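Local atomic coordinates of glycosyltransferase Gtf1 (Streptococcus pneumoniae, PDB entry 4PQG), a protein that belongs to the GT-B clan of glycosyltransferases, carries an added extended beta-sheet domain, and is bound here to uridine-5'-diphosphate. Residues A[146-151]-A[155-160]; A[171-176]-A[182-187]. All coordinates share one frame; numbering follows the deposited sequence.

Contact 1: A[146-151]-A[155-160]; sequences RKDYFS and YCSEYF
Tyr155 lays one face of its ring over the backbone carbonyl of Tyr149, whose O stands 3.4 Å above the ring plane toward the rim, while the backbone N of Ser151 comes to the ring's edge. Tyr149 CB adds a CH-pi contact over the ring of Tyr155, 4.1 Å from its centroid. Strands 143-150 and 154-163 form an antiparallel beta hairpin in the large sheet of the GtfA extended beta-sheet domain. Tyr155 CG sits between its own backbone N and carbonyl carbon (chi1 64°), which folds the ring over the C-terminal end of strand 143-150. The Tyr149 ring meets Glu158 OE1 at its edge, in plane, and Cys156 SG lies oblique to it; His135 also meets this ring. Lys147 NZ reaches Glu158 OE1 through a water, and its methylenes slant across to the Phe160 ring, CG 3.7 Å from Phe160 CE2; lysine suits the place because its carbon chain packs on the ring while NZ stays with the water. On the opposite face, the Arg146 guanidinium grips the Asp148 carboxylate side-on, NE to OD1 and NH2 to OD2, each 2.8 Å; Arg154 also pairs with OD2. Arg146 NE and Ser157 OG approach Asp148 OD1 from opposite faces of the carboxylate plane, the hydroxyl donating at 2.6 Å. Tyr149 OH donates to Glu158 OE1 from above the carboxylate plane, at 2.5 Å.

Contact 2: A[171-176]-A[182-187]; sequences QRTFYN and VYDILM
Phe174 and Tyr183 lie side by side and point the same way, their ring planes only 11° apart but slid so far that the rings barely overlap. The centroids are 5.2 Å apart, and Tyr183 OH, rather than the centre of its ring, lies over one face of Phe174, toward the rim, 3.4 Å from Phe174 CD2. Tyr183 gets there by setting CG between its backbone N and carbonyl carbon (chi1 70°), which leans the ring toward the other strand; its hydroxyl is then held by the backbone O of Tyr74, and Phe197 stacks on its ring. A tyrosine suits this place because its carbon ring can pack against Phe174 while its polar end bonds to a neighbouring chain segment. CD1 of Ile185 reaches Phe174 CE2 obliquely, continuing this apolar row. Further along, Arg172 and Met187 cross, with Arg172 NH1 3.5 Å from the methyl CE of Met187; the charge of the arginine is met by Glu158 on the preceding strand.

The other face is largely polar, with Leu186 beside Gln171. Thr173 and Asp184 run alongside each other, and Thr173 OG1 donates to Asp184 OD1 at 2.7 Å on the anti side of the carboxylate, 31° out of its plane. Gln171, extended with CG anti to its backbone N, carries its amide forward along its own strand: NE2 gives Thr173 OG1 an almost straight, in-plane hydrogen bond of 3.2 Å. The hydroxyl thus passes a bond on from amide to carboxylate, whose OD2 pairs with Lys198. At the turn end, Val182 N donates to Phe174 O at 2.8 Å, and Phe174 N donates to Tyr183 O. With Val182 and Tyr183 both set opposite Phe174, the antiparallel hairpin carries a classic beta bulge.

Contacts 1 and 2 are hairpins of one antiparallel sheet, their centres about 9 Å apart, joined because strands 154-163 and 166-175 are neighbours. Tyr159 N probably bonds to Gln171 O at 2.8 Å, and Glu158 OE2 forms a salt bridge with Arg172 NE at 2.6 Å, so a carboxylate of contact 1 answers the arginine of contact 2. Contact 1 is the more buried: its salt bridge lies within one strand, Ser157 tying that buried carboxylate to the other, and Tyr149 and a water hold that of Glu158. Contact 2, partly buried with Leu186 exposed, has no such charged pair within its segments; it adds to its backbone bonds a hydroxyl-carboxylate bond and two near-parallel rings slid past each other.

Contact 1: A[146-151]-A[155-160]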
ATOM      1  N   ARG A 146     -31.002   2.482   0.329  1.00 19.74           N
ATOM      2  CA  ARG A 146     -30.115   2.128   1.439  1.00 19.78           C
ATOM      3  C   ARG A 146     -29.112   1.086   0.991  1.00 19.68           C
ATOM      4  O   ARG A 146     -29.442   0.184   0.197  1.00 19.56           O
ATOM      5  CB  ARG A 146     -30.907   1.600   2.649  1.00 19.22           C
ATOM      6  CG  ARG A 146     -30.102   1.554   3.955  1.00 21.02           C
ATOM      7  CD  ARG A 146     -30.985   1.140   5.140  1.00 21.68           C
ATOM      8  NE  ARG A 146     -30.850  -0.262   5.532  1.00 20.92           N
ATOM      9  CZ  ARG A 146     -31.751  -0.956   6.235  1.00 23.06           C
ATOM     10  NH1 ARG A 146     -32.907  -0.412   6.622  1.00 21.55           N
ATOM     11  NH2 ARG A 146     -31.500  -2.215   6.552  1.00 24.23           N
ATOM     12  N   LYS A 147     -27.887   1.236   1.487  1.00 19.38           N
ATOM     13  CA  LYS A 147     -26.852   0.219   1.382  1.00 19.37           C
ATOM     14  C   LYS A 147     -26.378  -0.171   2.766  1.00 19.08           C
ATOM     15  O   LYS A 147     -26.024   0.699   3.580  1.00 18.29           O
ATOM     16  CB  LYS A 147     -25.638   0.726   0.599  1.00 20.23           C
ATOM     17  CG  LYS A 147     -25.849   0.932  -0.880  1.00 22.70           C
ATOM     18  CD  LYS A 147     -24.512   1.105  -1.595  1.00 23.33           C
ATOM     19  CE  LYS A 147     -24.699   1.741  -2.969  1.00 25.12           C
ATOM     20  NZ  LYS A 147     -23.407   2.063  -3.661  1.00 26.12           N
ATOM     21  N   ASP A 148     -26.345  -1.475   3.028  1.00 18.09           N
ATOM     22  CA  ASP A 148     -25.837  -1.994   4.287  1.00 18.07           C
ATOM     23  C   ASP A 148     -24.521  -2.713   4.024  1.00 17.84           C
ATOM     24  O   ASP A 148     -24.347  -3.310   2.957  1.00 17.26           O
ATOM     25  CB  ASP A 148     -26.817  -2.989   4.899  1.00 17.66           C
ATOM     26  CG  ASP A 148     -28.071  -2.336   5.467  1.00 18.92           C
ATOM     27  OD1 ASP A 148     -28.141  -1.094   5.601  1.00 18.77           O
ATOM     28  OD2 ASP A 148     -28.988  -3.097   5.804  1.00 18.25           O
ATOM     29  N   TYR A 149     -23.619  -2.649   5.007  1.00 17.21           N
ATOM     30  CA  TYR A 149     -22.284  -3.237   4.941  1.00 17.33           C
ATOM     31  C   TYR A 149     -22.075  -4.189   6.125  1.00 17.64           C
ATOM     32  O   TYR A 149     -22.370  -3.816   7.256  1.00 16.63           O
ATOM     33  CB  TYR A 149     -21.244  -2.118   4.957  1.00 16.37           C
ATOM     34  CG  TYR A 149     -21.357  -1.231   3.735  1.00 16.55           C
ATOM     35  CD1 TYR A 149     -20.660  -1.539   2.563  1.00 16.68           C
ATOM     36  CD2 TYR A 149     -22.209  -0.117   3.725  1.00 16.71           C
ATOM     37  CE1 TYR A 149     -20.805  -0.753   1.418  1.00 16.61           C
ATOM     38  CE2 TYR A 149     -22.345   0.677   2.588  1.00 16.55           C
ATOM     39  CZ  TYR A 149     -21.638   0.345   1.443  1.00 16.89           C
ATOM     40  OH  TYR A 149     -21.744   1.132   0.327  1.00 16.70           O
ATOM     41  N   PHE A 150     -21.543  -5.391   5.865  1.00 18.14           N
ATOM     42  CA  PHE A 150     -21.535  -6.494   6.849  1.00 18.68           C
ATOM     43  C   PHE A 150     -20.159  -7.110   7.115  1.00 19.90           C
ATOM     44  O   PHE A 150     -19.350  -7.290   6.181  1.00 19.80           O
ATOM     45  CB  PHE A 150     -22.477  -7.632   6.396  1.00 19.39           C
ATOM     46  CG  PHE A 150     -23.871  -7.181   6.048  1.00 19.84           C
ATOM     47  CD1 PHE A 150     -24.838  -6.995   7.041  1.00 20.31           C
ATOM     48  CD2 PHE A 150     -24.230  -6.965   4.723  1.00 20.12           C
ATOM     49  CE1 PHE A 150     -26.126  -6.590   6.717  1.00 19.85           C
ATOM     50  CE2 PHE A 150     -25.513  -6.551   4.392  1.00 20.76           C
ATOM     51  CZ  PHE A 150     -26.464  -6.364   5.391  1.00 20.48           C
ATOM     52  N   SER A 151     -19.897  -7.427   8.388  1.00 20.05           N
ATOM     53  CA  SER A 151     -18.765  -8.294   8.796  1.00 19.91           C
ATOM     54  C   SER A 151     -19.423  -9.522   9.431  1.00 20.11           C
ATOM     55  O   SER A 151     -19.965 -10.346   8.705  1.00 20.64           O
ATOM     56  CB  SER A 151     -17.788  -7.589   9.746  1.00 19.80           C
ATOM     57  OG  SER A 151     -18.450  -7.008  10.866  1.00 20.97           O
ATOM     58  N   TYR A 155     -22.366  -3.272  10.128  1.00 17.34           N
ATOM     59  CA  TYR A 155     -21.617  -2.231  10.797  1.00 16.29           C
ATOM     60  C   TYR A 155     -21.875  -0.798  10.270  1.00 15.80           C
ATOM     61  O   TYR A 155     -21.594   0.158  10.974  1.00 15.52           O
ATOM     62  CB  TYR A 155     -20.113  -2.558  10.794  1.00 16.51           C
ATOM     63  CG  TYR A 155     -19.448  -2.621   9.418  1.00 16.83           C
ATOM     64  CD1 TYR A 155     -18.951  -1.464   8.788  1.00 16.56           C
ATOM     65  CD2 TYR A 155     -19.269  -3.839   8.779  1.00 17.52           C
ATOM     66  CE1 TYR A 155     -18.313  -1.536   7.552  1.00 17.07           C
ATOM     67  CE2 TYR A 155     -18.644  -3.924   7.541  1.00 17.51           C
ATOM     68  CZ  TYR A 155     -18.168  -2.777   6.932  1.00 17.87           C
ATOM     69  OH  TYR A 155     -17.544  -2.915   5.715  1.00 18.19           O
ATOM     70  N   CYS A 156     -22.406  -0.673   9.051  1.00 15.41           N
ATOM     71  CA  CYS A 156     -22.675   0.626   8.424  1.00 15.12           C
ATOM     72  C   CYS A 156     -23.903   0.559   7.504  1.00 15.29           C
ATOM     73  O   CYS A 156     -24.116  -0.458   6.807  1.00 13.99           O
ATOM     74  CB  CYS A 156     -21.430   1.090   7.629  1.00 15.70           C
ATOM     75  SG  CYS A 156     -21.640   2.603   6.658  1.00 17.42           S
ATOM     76  N   SER A 157     -24.708   1.630   7.509  1.00 14.90           N
ATOM     77  CA  SER A 157     -25.725   1.869   6.474  1.00 15.21           C
ATOM     78  C   SER A 157     -25.502   3.216   5.781  1.00 16.32           C
ATOM     79  O   SER A 157     -25.110   4.199   6.414  1.00 16.40           O
ATOM     80  CB  SER A 157     -27.142   1.852   7.039  1.00 15.81           C
ATOM     81  OG  SER A 157     -27.516   0.562   7.453  1.00 17.03           O
ATOM     82  N   GLU A 158     -25.736   3.233   4.478  1.00 15.81           N
ATOM     83  CA  GLU A 158     -25.760   4.444   3.693  1.00 16.63           C
ATOM     84  C   GLU A 158     -27.175   4.687   3.205  1.00 17.08           C
ATOM     85  O   GLU A 158     -27.836   3.769   2.718  1.00 16.89           O
ATOM     86  CB  GLU A 158     -24.830   4.342   2.486  1.00 16.09           C
ATOM     87  CG  GLU A 158     -23.353   4.337   2.828  1.00 16.09           C
ATOM     88  CD  GLU A 158     -22.488   4.237   1.593  1.00 16.44           C
ATOM     89  OE1 GLU A 158     -22.789   3.404   0.713  1.00 16.60           O
ATOM     90  OE2 GLU A 158     -21.498   4.990   1.511  1.00 16.97           O
ATOM     91  N   TYR A 159     -27.591   5.948   3.288  1.00 17.39           N
ATOM     92  CA  TYR A 159     -28.927   6.377   2.920  1.00 18.88           C
ATOM     93  C   TYR A 159     -28.854   7.303   1.715  1.00 19.93           C
ATOM     94  O   TYR A 159     -28.007   8.201   1.671  1.00 20.55           O
ATOM     95  CB  TYR A 159     -29.621   7.056   4.105  1.00 19.43           C
ATOM     96  CG  TYR A 159     -29.667   6.158   5.325  1.00 20.35           C
ATOM     97  CD1 TYR A 159     -30.649   5.178   5.458  1.00 20.53           C
ATOM     98  CD2 TYR A 159     -28.693   6.257   6.319  1.00 20.54           C
ATOM     99  CE1 TYR A 159     -30.681   4.346   6.576  1.00 21.86           C
ATOM    100  CE2 TYR A 159     -28.709   5.429   7.430  1.00 21.76           C
ATOM    101  CZ  TYR A 159     -29.705   4.486   7.557  1.00 21.94           C
ATOM    102  OH  TYR A 159     -29.710   3.671   8.653  1.00 22.81           O
ATOM    103  N   PHE A 160     -29.720   7.035   0.737  1.00 20.66           N
ATOM    104  CA  PHE A 160     -29.738   7.732  -0.541  1.00 23.05           C
ATOM    105  C   PHE A 160     -31.130   8.271  -0.862  1.00 26.35           C
ATOM    106  O   PHE A 160     -32.135   7.686  -0.466  1.00 26.33           O
ATOM    107  CB  PHE A 160     -29.362   6.780  -1.684  1.00 21.32           C
ATOM    108  CG  PHE A 160     -27.980   6.203  -1.590  1.00 20.24           C
ATOM    109  CD1 PHE A 160     -26.951   6.703  -2.376  1.00 19.24           C
ATOM    110  CD2 PHE A 160     -27.716   5.130  -0.749  1.00 19.74           C
ATOM    111  CE1 PHE A 160     -25.677   6.150  -2.319  1.00 18.71           C
ATOM    112  CE2 PHE A 160     -26.445   4.576  -0.681  1.00 19.39           C
ATOM    113  CZ  PHE A 160     -25.424   5.087  -1.466  1.00 19.01           C
TER
HETATM  114  O   HOH W   1     -22.069   3.996  -1.874  1.00 28.28           O
HETATM  115  O   HOH W   2     -18.017  -5.263   4.354  1.00 24.55           O

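Contact 2: A[171-176]-A[182-187]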
ATOM      1  N   GLN A 171     -26.527  10.356   3.997  1.00 18.59           N
ATOM      2  CA  GLN A 171     -26.229   9.968   5.385  1.00 18.21           C
ATOM      3  C   GLN A 171     -25.553   8.612   5.429  1.00 17.97           C
ATOM      4  O   GLN A 171     -25.917   7.700   4.669  1.00 17.57           O
ATOM      5  CB  GLN A 171     -27.515   9.926   6.226  1.00 17.13           C
ATOM      6  CG  GLN A 171     -27.349   9.579   7.707  1.00 16.84           C
ATOM      7  CD  GLN A 171     -28.650   9.747   8.480  1.00 17.31           C
ATOM      8  OE1 GLN A 171     -29.422  10.656   8.193  1.00 16.84           O
ATOM      9  NE2 GLN A 171     -28.907   8.859   9.456  1.00 16.80           N
ATOM     10  N   ARG A 172     -24.569   8.502   6.320  1.00 17.35           N
ATOM     11  CA  ARG A 172     -23.955   7.224   6.673  1.00 18.81           C
ATOM     12  C   ARG A 172     -24.094   7.035   8.165  1.00 18.04           C
ATOM     13  O   ARG A 172     -23.785   7.948   8.924  1.00 18.46           O
ATOM     14  CB  ARG A 172     -22.464   7.244   6.366  1.00 19.19           C
ATOM     15  CG  ARG A 172     -22.123   7.192   4.917  1.00 20.62           C
ATOM     16  CD  ARG A 172     -20.776   6.511   4.768  1.00 20.94           C
ATOM     17  NE  ARG A 172     -20.381   6.513   3.370  1.00 20.41           N
ATOM     18  CZ  ARG A 172     -19.580   7.407   2.799  1.00 21.68           C
ATOM     19  NH1 ARG A 172     -19.059   8.411   3.495  1.00 21.33           N
ATOM     20  NH2 ARG A 172     -19.291   7.288   1.508  1.00 22.85           N
ATOM     21  N   THR A 173     -24.523   5.857   8.596  1.00 17.23           N
ATOM     22  CA  THR A 173     -24.672   5.589  10.030  1.00 16.54           C
ATOM     23  C   THR A 173     -23.823   4.370  10.376  1.00 16.30           C
ATOM     24  O   THR A 173     -23.805   3.405   9.618  1.00 15.85           O
ATOM     25  CB  THR A 173     -26.156   5.349  10.416  1.00 16.70           C
ATOM     26  OG1 THR A 173     -26.904   6.555  10.244  1.00 17.52           O
ATOM     27  CG2 THR A 173     -26.299   4.888  11.882  1.00 16.63           C
ATOM     28  N   PHE A 174     -23.122   4.436  11.503  1.00 15.98           N
ATOM     29  CA  PHE A 174     -22.333   3.310  12.016  1.00 16.21           C
ATOM     30  C   PHE A 174     -22.981   2.738  13.272  1.00 16.01           C
ATOM     31  O   PHE A 174     -23.479   3.497  14.121  1.00 16.52           O
ATOM     32  CB  PHE A 174     -20.863   3.711  12.240  1.00 15.47           C
ATOM     33  CG  PHE A 174     -20.089   3.856  10.951  1.00 16.46           C
ATOM     34  CD1 PHE A 174     -19.313   2.804  10.469  1.00 16.87           C
ATOM     35  CD2 PHE A 174     -20.182   5.019  10.186  1.00 17.02           C
ATOM     36  CE1 PHE A 174     -18.638   2.912   9.261  1.00 17.32           C
ATOM     37  CE2 PHE A 174     -19.500   5.139   8.983  1.00 17.35           C
ATOM     38  CZ  PHE A 174     -18.726   4.078   8.516  1.00 17.22           C
ATOM     39  N   TYR A 175     -22.958   1.412  13.380  1.00 16.64           N
ATOM     40  CA  TYR A 175     -23.680   0.680  14.424  1.00 17.75           C
ATOM     41  C   TYR A 175     -22.771  -0.032  15.418  1.00 18.49           C
ATOM     42  O   TYR A 175     -21.585  -0.330  15.123  1.00 17.33           O
ATOM     43  CB  TYR A 175     -24.608  -0.368  13.800  1.00 19.24           C
ATOM     44  CG  TYR A 175     -25.619   0.234  12.868  1.00 21.18           C
ATOM     45  CD1 TYR A 175     -26.821   0.733  13.353  1.00 21.01           C
ATOM     46  CD2 TYR A 175     -25.370   0.297  11.489  1.00 22.66           C
ATOM     47  CE1 TYR A 175     -27.749   1.307  12.509  1.00 22.66           C
ATOM     48  CE2 TYR A 175     -26.292   0.859  10.624  1.00 24.44           C
ATOM     49  CZ  TYR A 175     -27.477   1.373  11.148  1.00 25.89           C
ATOM     50  OH  TYR A 175     -28.401   1.944  10.305  1.00 28.50           O
ATOM     51  N   ASN A 176     -23.348  -0.301  16.594  1.00 17.90           N
ATOM     52  CA  ASN A 176     -22.790  -1.269  17.536  1.00 18.43           C
ATOM     53  C   ASN A 176     -23.301  -2.677  17.227  1.00 18.46           C
ATOM     54  O   ASN A 176     -24.221  -2.847  16.422  1.00 17.74           O
ATOM     55  CB  ASN A 176     -23.160  -0.884  18.982  1.00 18.34           C
ATOM     56  CG  ASN A 176     -22.268   0.203  19.551  1.00 18.91           C
ATOM     57  OD1 ASN A 176     -21.139   0.415  19.106  1.00 18.44           O
ATOM     58  ND2 ASN A 176     -22.773   0.902  20.554  1.00 20.97           N
ATOM     59  N   VAL A 182     -24.380   4.372  16.572  1.00 17.51           N
ATOM     60  CA  VAL A 182     -23.450   5.119  17.394  1.00 17.02           C
ATOM     61  C   VAL A 182     -23.376   6.559  16.903  1.00 17.14           C
ATOM     62  O   VAL A 182     -23.431   7.498  17.702  1.00 17.28           O
ATOM     63  CB  VAL A 182     -22.032   4.527  17.373  1.00 17.00           C
ATOM     64  CG1 VAL A 182     -21.067   5.397  18.180  1.00 17.38           C
ATOM     65  CG2 VAL A 182     -22.056   3.108  17.919  1.00 17.44           C
ATOM     66  N   TYR A 183     -23.232   6.743  15.593  1.00 15.94           N
ATOM     67  CA  TYR A 183     -23.128   8.096  15.060  1.00 15.04           C
ATOM     68  C   TYR A 183     -23.566   8.138  13.603  1.00 14.48           C
ATOM     69  O   TYR A 183     -23.563   7.104  12.931  1.00 14.47           O
ATOM     70  CB  TYR A 183     -21.705   8.642  15.234  1.00 14.68           C
ATOM     71  CG  TYR A 183     -20.623   8.003  14.370  1.00 14.87           C
ATOM     72  CD1 TYR A 183     -20.219   8.593  13.162  1.00 15.06           C
ATOM     73  CD2 TYR A 183     -20.001   6.820  14.762  1.00 15.35           C
ATOM     74  CE1 TYR A 183     -19.196   8.024  12.386  1.00 15.48           C
ATOM     75  CE2 TYR A 183     -18.997   6.228  13.990  1.00 15.64           C
ATOM     76  CZ  TYR A 183     -18.595   6.839  12.810  1.00 15.92           C
ATOM     77  OH  TYR A 183     -17.593   6.264  12.052  1.00 16.31           O
ATOM     78  N   ASP A 184     -23.951   9.326  13.139  1.00 14.19           N
ATOM     79  CA  ASP A 184     -24.364   9.544  11.745  1.00 14.88           C
ATOM     80  C   ASP A 184     -23.387  10.515  11.106  1.00 15.39           C
ATOM     81  O   ASP A 184     -22.910  11.433  11.764  1.00 15.24           O
ATOM     82  CB  ASP A 184     -25.785  10.136  11.653  1.00 15.29           C
ATOM     83  CG  ASP A 184     -26.793   9.393  12.520  1.00 15.88           C
ATOM     84  OD1 ASP A 184     -26.877   8.140  12.388  1.00 16.20           O
ATOM     85  OD2 ASP A 184     -27.508  10.062  13.328  1.00 15.29           O
ATOM     86  N   ILE A 185     -23.097  10.329   9.825  1.00 15.03           N
ATOM     87  CA  ILE A 185     -22.309  11.322   9.121  1.00 15.77           C
ATOM     88  C   ILE A 185     -23.243  11.924   8.103  1.00 15.82           C
ATOM     89  O   ILE A 185     -23.808  11.197   7.289  1.00 16.78           O
ATOM     90  CB  ILE A 185     -21.067  10.736   8.409  1.00 15.71           C
ATOM     91  CG1 ILE A 185     -20.263   9.827   9.362  1.00 15.36           C
ATOM     92  CG2 ILE A 185     -20.224  11.875   7.817  1.00 15.81           C
ATOM     93  CD1 ILE A 185     -19.184   8.988   8.663  1.00 16.69           C
ATOM     94  N   LEU A 186     -23.432  13.233   8.176  1.00 16.01           N
ATOM     95  CA  LEU A 186     -24.251  13.920   7.189  1.00 17.18           C
ATOM     96  C   LEU A 186     -23.333  14.283   6.034  1.00 18.54           C
ATOM     97  O   LEU A 186     -22.309  14.929   6.236  1.00 17.82           O
ATOM     98  CB  LEU A 186     -24.947  15.137   7.804  1.00 17.61           C
ATOM     99  CG  LEU A 186     -25.850  14.805   9.003  1.00 18.86           C
ATOM    100  CD1 LEU A 186     -26.597  16.068   9.440  1.00 19.38           C
ATOM    101  CD2 LEU A 186     -26.833  13.676   8.687  1.00 18.36           C
ATOM    102  N   MET A 187     -23.707  13.830   4.832  1.00 19.78           N
ATOM    103  CA  MET A 187     -22.885  13.955   3.641  1.00 21.55           C
ATOM    104  C   MET A 187     -23.346  15.104   2.762  1.00 24.29           C
ATOM    105  O   MET A 187     -24.536  15.408   2.683  1.00 24.84           O
ATOM    106  CB  MET A 187     -22.937  12.654   2.825  1.00 20.64           C
ATOM    107  CG  MET A 187     -22.546  11.409   3.603  1.00 21.63           C
ATOM    108  SD  MET A 187     -20.820  11.411   4.138  1.00 22.35           S
ATOM    109  CE  MET A 187     -19.994  11.635   2.557  1.00 21.94           C
TER